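Pts system, fructose-specific iiabc component (Borrelia burgdorferi, PDB 5DLE) is the IIB domain of a larger membrane transporter that probably takes up fructose and phosphorylates it to fructose 1-phosphate, passing phosphate from protein to sugar. Local coordinates at residues 13-18 against 68-73; 87-92 against 104-109. All coordinates share one frame; numbering follows the deposited sequence.

In the fold
Both contacts lie in one alpha/beta domain, the IIB part of the longer transporter, and their centres are about 8 Å apart. Interaction 1 pairs the two parallel strands 13-19 and 69-74 close to the centre of the chain. Interaction 2 follows it in sequence and lies nearer the surface, where strand 88-91 meets the end of helix 100-107. Strand 69-74 joins them: it has 13-19 on one flank and 88-91 on the other, with Val-70 O and Leu-72 O accepting probable hydrogen bonds from Tyr-89 N and Val-91 N. Ile-71 also packs on Ser-107, bringing helix 100-107 against the sheet of a domain that, as in other IIB domains, probably carries the phosphocysteine.

Interaction 1 (13-18 against 68-73); sequences KIVAVT and SVVILA
Strands 13-18 and 69-73 run parallel, their directions 18° apart, and Val-15 and Val-17 each give both N-H and C=O to the neighbouring strand. Val-15 N bonds to Val-69 O, Val-15 O accepts Ile-71 N at 2.9 Å, Val-17 N bonds to Ile-71 O, and Val-17 O receives Ala-73 N at 2.8 Å. At the N-terminal end of the pair Ser-68 N donates to Lys-13 O, while a water accepts from Lys-13 N and donates to Ser-68 OG, which also bonds to Glu-12. On one face Ile-14 and Val-69 lie side by side, pointing the same way. The Ile-14 CG2 branch, anti to its backbone N, meets Ile-71 CD1 at 3.9 Å. Farther along, the small CB of Ala-16 sits 3.2 Å from Ile-71 O. The other face is built from Val-15 against Val-70, through their CG2 methyls at 3.7 Å, and from Val-17, whose CB and CG2 both touch Leu-72 CD2. This is the parallel middle of the mixed sheet of the IIB fold: strand 44-50 bonds to the far edge of 13-18, strand 88-91 flanks 69-73, and helix 100-107 packs over Val-69 and Ile-71.

Interaction 2 (87-92 against 104-109); sequences RVYKVS and IKESFN
Tyr-89 reaches from strand 88-91 to Glu-106 near the end of helix 100-107, a contact between an outer strand of the alpha/beta sheet in this IIB domain and the helix that packs against it. Tyr-89 OH donates to Glu-106 OE1 over 2.6 Å, meeting the oxygen nearly along its C-O axis, with ring and carboxylate planes 83° apart. CG of Tyr-89 is anti to the backbone N (chi1 -164°), and the ring beyond it runs obliquely past Ser-107 and Glu-106. There its CB lies 3.9 Å from Ser-107 CB, and CD2 is equally close to Ser-107 CA, while CE2 passes 3.9 Å from Glu-106 CB. Val-91 CG1 lies over one face of the tyrosine ring, toward the rim. Arg-87 makes a second, looser approach. Its chain is extended from CG to NE and carries the guanidinium past the turn after the helix, where Phe-108 O lies over one face toward its rim, 3.4 Å above the plane. NH1 packs 3.6 Å from Asn-109 C and hydrogen-bonds to Ala-110 O. Farther out, strand 69-74 holds the backbone of Tyr-89 in place, and Phe-108 stacks on Tyr-43. On the helix, Ser-107 turns its hydroxyl back along the chain, where OG donates to Ile-104 O at 2.8 Å, tilted 29° from the carbonyl plane.

Interaction 1 (13-18 against 68-73)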
# COMPACT_ATOMS: atom_id res chain seq x y z
N LYS A 13 -16.23 -24.47 -2.60
CA LYS A 13 -14.90 -23.91 -2.81
C LYS A 13 -14.97 -22.68 -3.70
O LYS A 13 -15.63 -22.68 -4.75
CB LYS A 13 -13.97 -24.96 -3.43
CG LYS A 13 -13.70 -26.16 -2.46
CD LYS A 13 -12.85 -27.20 -3.14
CE LYS A 13 -12.62 -28.38 -2.23
NZ LYS A 13 -11.54 -29.25 -2.75
N ILE A 14 -14.26 -21.63 -3.30
CA ILE A 14 -14.07 -20.45 -4.15
C ILE A 14 -12.60 -20.42 -4.55
O ILE A 14 -11.74 -20.77 -3.73
CB ILE A 14 -14.45 -19.17 -3.38
CG1 ILE A 14 -15.92 -19.19 -2.98
CG2 ILE A 14 -14.09 -17.89 -4.22
CD1 ILE A 14 -16.37 -18.00 -2.15
N VAL A 15 -12.31 -20.06 -5.80
CA VAL A 15 -10.94 -19.67 -6.12
C VAL A 15 -10.95 -18.22 -6.58
O VAL A 15 -11.95 -17.71 -7.11
CB VAL A 15 -10.27 -20.57 -7.18
CG1 VAL A 15 -10.14 -22.00 -6.62
CG2 VAL A 15 -11.03 -20.55 -8.52
N ALA A 16 -9.84 -17.53 -6.34
CA ALA A 16 -9.77 -16.13 -6.74
C ALA A 16 -8.38 -15.82 -7.29
O ALA A 16 -7.40 -16.50 -6.94
CB ALA A 16 -10.06 -15.19 -5.56
N VAL A 17 -8.30 -14.77 -8.12
CA VAL A 17 -7.01 -14.17 -8.49
C VAL A 17 -7.11 -12.71 -8.12
O VAL A 17 -8.10 -12.06 -8.47
CB VAL A 17 -6.70 -14.29 -9.99
CG1 VAL A 17 -5.34 -13.68 -10.30
CG2 VAL A 17 -6.74 -15.75 -10.47
N THR A 18 -6.08 -12.18 -7.44
CA THR A 18 -6.02 -10.74 -7.24
C THR A 18 -4.78 -10.24 -7.96
O THR A 18 -3.72 -10.88 -7.94
CB THR A 18 -6.02 -10.36 -5.78
OG1 THR A 18 -4.78 -10.76 -5.14
CG2 THR A 18 -7.26 -10.96 -5.07
N SER A 68 -16.65 -23.72 -7.04
CA SER A 68 -18.01 -23.35 -7.40
C SER A 68 -18.03 -22.07 -8.21
O SER A 68 -18.89 -21.88 -9.08
CB SER A 68 -18.88 -23.15 -6.17
OG SER A 68 -19.07 -24.38 -5.51
N VAL A 69 -17.11 -21.16 -7.89
CA VAL A 69 -17.05 -19.84 -8.51
C VAL A 69 -15.60 -19.41 -8.61
O VAL A 69 -14.76 -19.84 -7.81
CB VAL A 69 -17.88 -18.81 -7.69
CG1 VAL A 69 -19.38 -19.11 -7.79
CG2 VAL A 69 -17.53 -18.91 -6.22
N VAL A 70 -15.31 -18.53 -9.57
CA VAL A 70 -14.01 -17.86 -9.71
C VAL A 70 -14.24 -16.36 -9.50
O VAL A 70 -15.08 -15.77 -10.18
CB VAL A 70 -13.41 -18.09 -11.11
CG1 VAL A 70 -12.10 -17.33 -11.28
CG2 VAL A 70 -13.21 -19.62 -11.42
N ILE A 71 -13.46 -15.74 -8.61
CA ILE A 71 -13.53 -14.30 -8.40
C ILE A 71 -12.21 -13.69 -8.86
O ILE A 71 -11.14 -14.09 -8.40
CB ILE A 71 -13.80 -13.95 -6.93
CG1 ILE A 71 -15.14 -14.54 -6.49
CG2 ILE A 71 -13.77 -12.40 -6.68
CD1 ILE A 71 -15.44 -14.28 -5.03
N LEU A 72 -12.29 -12.76 -9.81
CA LEU A 72 -11.09 -12.09 -10.32
C LEU A 72 -11.15 -10.66 -9.84
O LEU A 72 -12.05 -9.92 -10.25
CB LEU A 72 -11.05 -12.13 -11.84
CG LEU A 72 -11.10 -13.51 -12.47
CD1 LEU A 72 -11.02 -13.41 -14.00
CD2 LEU A 72 -10.02 -14.47 -11.87
N ALA A 73 -10.19 -10.27 -9.01
CA ALA A 73 -10.15 -8.90 -8.53
C ALA A 73 -8.87 -8.32 -9.14
O ALA A 73 -7.78 -8.46 -8.57
CB ALA A 73 -10.17 -8.84 -7.00
O HOH W 1 -17.19 -26.23 -4.93

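Interaction 2 (87-92 against 104-109)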
# COMPACT_ATOMS: atom_id res chain seq x y z
N ARG A 87 -18.37 -20.17 -13.50
CA ARG A 87 -18.91 -18.85 -13.20
C ARG A 87 -17.74 -17.97 -12.79
O ARG A 87 -16.98 -18.34 -11.90
CB ARG A 87 -19.92 -18.90 -12.07
CG ARG A 87 -21.18 -19.70 -12.41
CD ARG A 87 -22.19 -19.42 -11.31
NE ARG A 87 -23.45 -20.17 -11.47
CZ ARG A 87 -24.54 -19.64 -11.98
NH1 ARG A 87 -24.54 -18.38 -12.41
NH2 ARG A 87 -25.65 -20.38 -12.05
N VAL A 88 -17.61 -16.81 -13.44
CA VAL A 88 -16.49 -15.90 -13.17
C VAL A 88 -17.07 -14.53 -12.87
O VAL A 88 -17.83 -13.98 -13.66
CB VAL A 88 -15.52 -15.84 -14.36
CG1 VAL A 88 -14.42 -14.80 -14.06
CG2 VAL A 88 -14.88 -17.20 -14.66
N TYR A 89 -16.69 -13.98 -11.71
CA TYR A 89 -17.10 -12.64 -11.29
C TYR A 89 -15.85 -11.79 -11.29
O TYR A 89 -14.96 -11.99 -10.45
CB TYR A 89 -17.73 -12.67 -9.92
CG TYR A 89 -18.49 -11.43 -9.60
CD1 TYR A 89 -19.24 -10.78 -10.56
CD2 TYR A 89 -18.46 -10.92 -8.34
CE1 TYR A 89 -19.94 -9.62 -10.25
CE2 TYR A 89 -19.17 -9.77 -8.01
CZ TYR A 89 -19.89 -9.13 -8.95
OH TYR A 89 -20.57 -7.99 -8.59
N LYS A 90 -15.77 -10.87 -12.25
CA LYS A 90 -14.59 -10.02 -12.40
C LYS A 90 -14.89 -8.59 -11.96
O LYS A 90 -15.85 -7.97 -12.45
CB LYS A 90 -14.12 -10.02 -13.86
CG LYS A 90 -12.91 -9.16 -14.09
CD LYS A 90 -12.14 -9.68 -15.29
CE LYS A 90 -12.63 -9.06 -16.57
NZ LYS A 90 -11.68 -9.32 -17.69
N VAL A 91 -14.05 -8.08 -11.05
CA VAL A 91 -14.17 -6.75 -10.46
C VAL A 91 -12.78 -6.15 -10.34
O VAL A 91 -11.76 -6.82 -10.52
CB VAL A 91 -14.87 -6.78 -9.08
CG1 VAL A 91 -16.31 -7.36 -9.22
CG2 VAL A 91 -14.07 -7.64 -8.11
N SER A 92 -12.76 -4.86 -10.07
CA SER A 92 -11.50 -4.19 -9.79
C SER A 92 -11.02 -4.54 -8.39
O SER A 92 -11.79 -4.99 -7.56
CB SER A 92 -11.70 -2.68 -9.89
OG SER A 92 -12.60 -2.25 -8.86
N ILE A 104 -18.67 -11.49 -2.70
CA ILE A 104 -18.68 -12.94 -2.45
C ILE A 104 -20.07 -13.49 -2.74
O ILE A 104 -20.23 -14.52 -3.41
CB ILE A 104 -18.29 -13.25 -0.99
CG1 ILE A 104 -16.83 -12.86 -0.68
CG2 ILE A 104 -18.56 -14.73 -0.64
CD1 ILE A 104 -15.83 -13.50 -1.58
N LYS A 105 -21.09 -12.80 -2.23
CA LYS A 105 -22.46 -13.30 -2.39
C LYS A 105 -22.88 -13.28 -3.85
O LYS A 105 -23.46 -14.26 -4.37
CB LYS A 105 -23.42 -12.47 -1.54
CG LYS A 105 -23.34 -12.78 -0.06
CD LYS A 105 -24.31 -11.91 0.74
CE LYS A 105 -24.16 -12.11 2.25
NZ LYS A 105 -24.59 -13.46 2.72
N GLU A 106 -22.58 -12.17 -4.54
CA GLU A 106 -22.96 -11.99 -5.94
C GLU A 106 -22.23 -12.96 -6.86
O GLU A 106 -22.74 -13.25 -7.95
CB GLU A 106 -22.68 -10.54 -6.39
CG GLU A 106 -23.64 -9.49 -5.80
CD GLU A 106 -23.07 -8.04 -5.81
OE1 GLU A 106 -22.02 -7.78 -6.45
OE2 GLU A 106 -23.69 -7.17 -5.14
N SER A 107 -21.06 -13.46 -6.45
CA SER A 107 -20.28 -14.28 -7.38
C SER A 107 -21.01 -15.57 -7.74
O SER A 107 -20.82 -16.09 -8.83
CB SER A 107 -18.90 -14.61 -6.80
OG SER A 107 -19.03 -15.49 -5.69
N PHE A 108 -21.87 -16.07 -6.85
CA PHE A 108 -22.55 -17.32 -7.14
C PHE A 108 -23.63 -17.17 -8.20
O PHE A 108 -24.15 -18.19 -8.68
CB PHE A 108 -23.13 -17.86 -5.84
CG PHE A 108 -22.09 -18.37 -4.93
CD1 PHE A 108 -21.46 -17.51 -4.01
CD2 PHE A 108 -21.65 -19.68 -5.04
CE1 PHE A 108 -20.46 -17.98 -3.19
CE2 PHE A 108 -20.63 -20.17 -4.23
CZ PHE A 108 -20.01 -19.31 -3.30
N ASN A 109 -23.98 -15.93 -8.55
CA ASN A 109 -24.90 -15.68 -9.65
C ASN A 109 -24.19 -15.16 -10.89
O ASN A 109 -24.86 -14.73 -11.82
CB ASN A 109 -25.98 -14.68 -9.22
CG ASN A 109 -26.78 -15.17 -8.05
OD1 ASN A 109 -26.92 -14.47 -7.05
ND2 ASN A 109 -27.30 -16.38 -8.16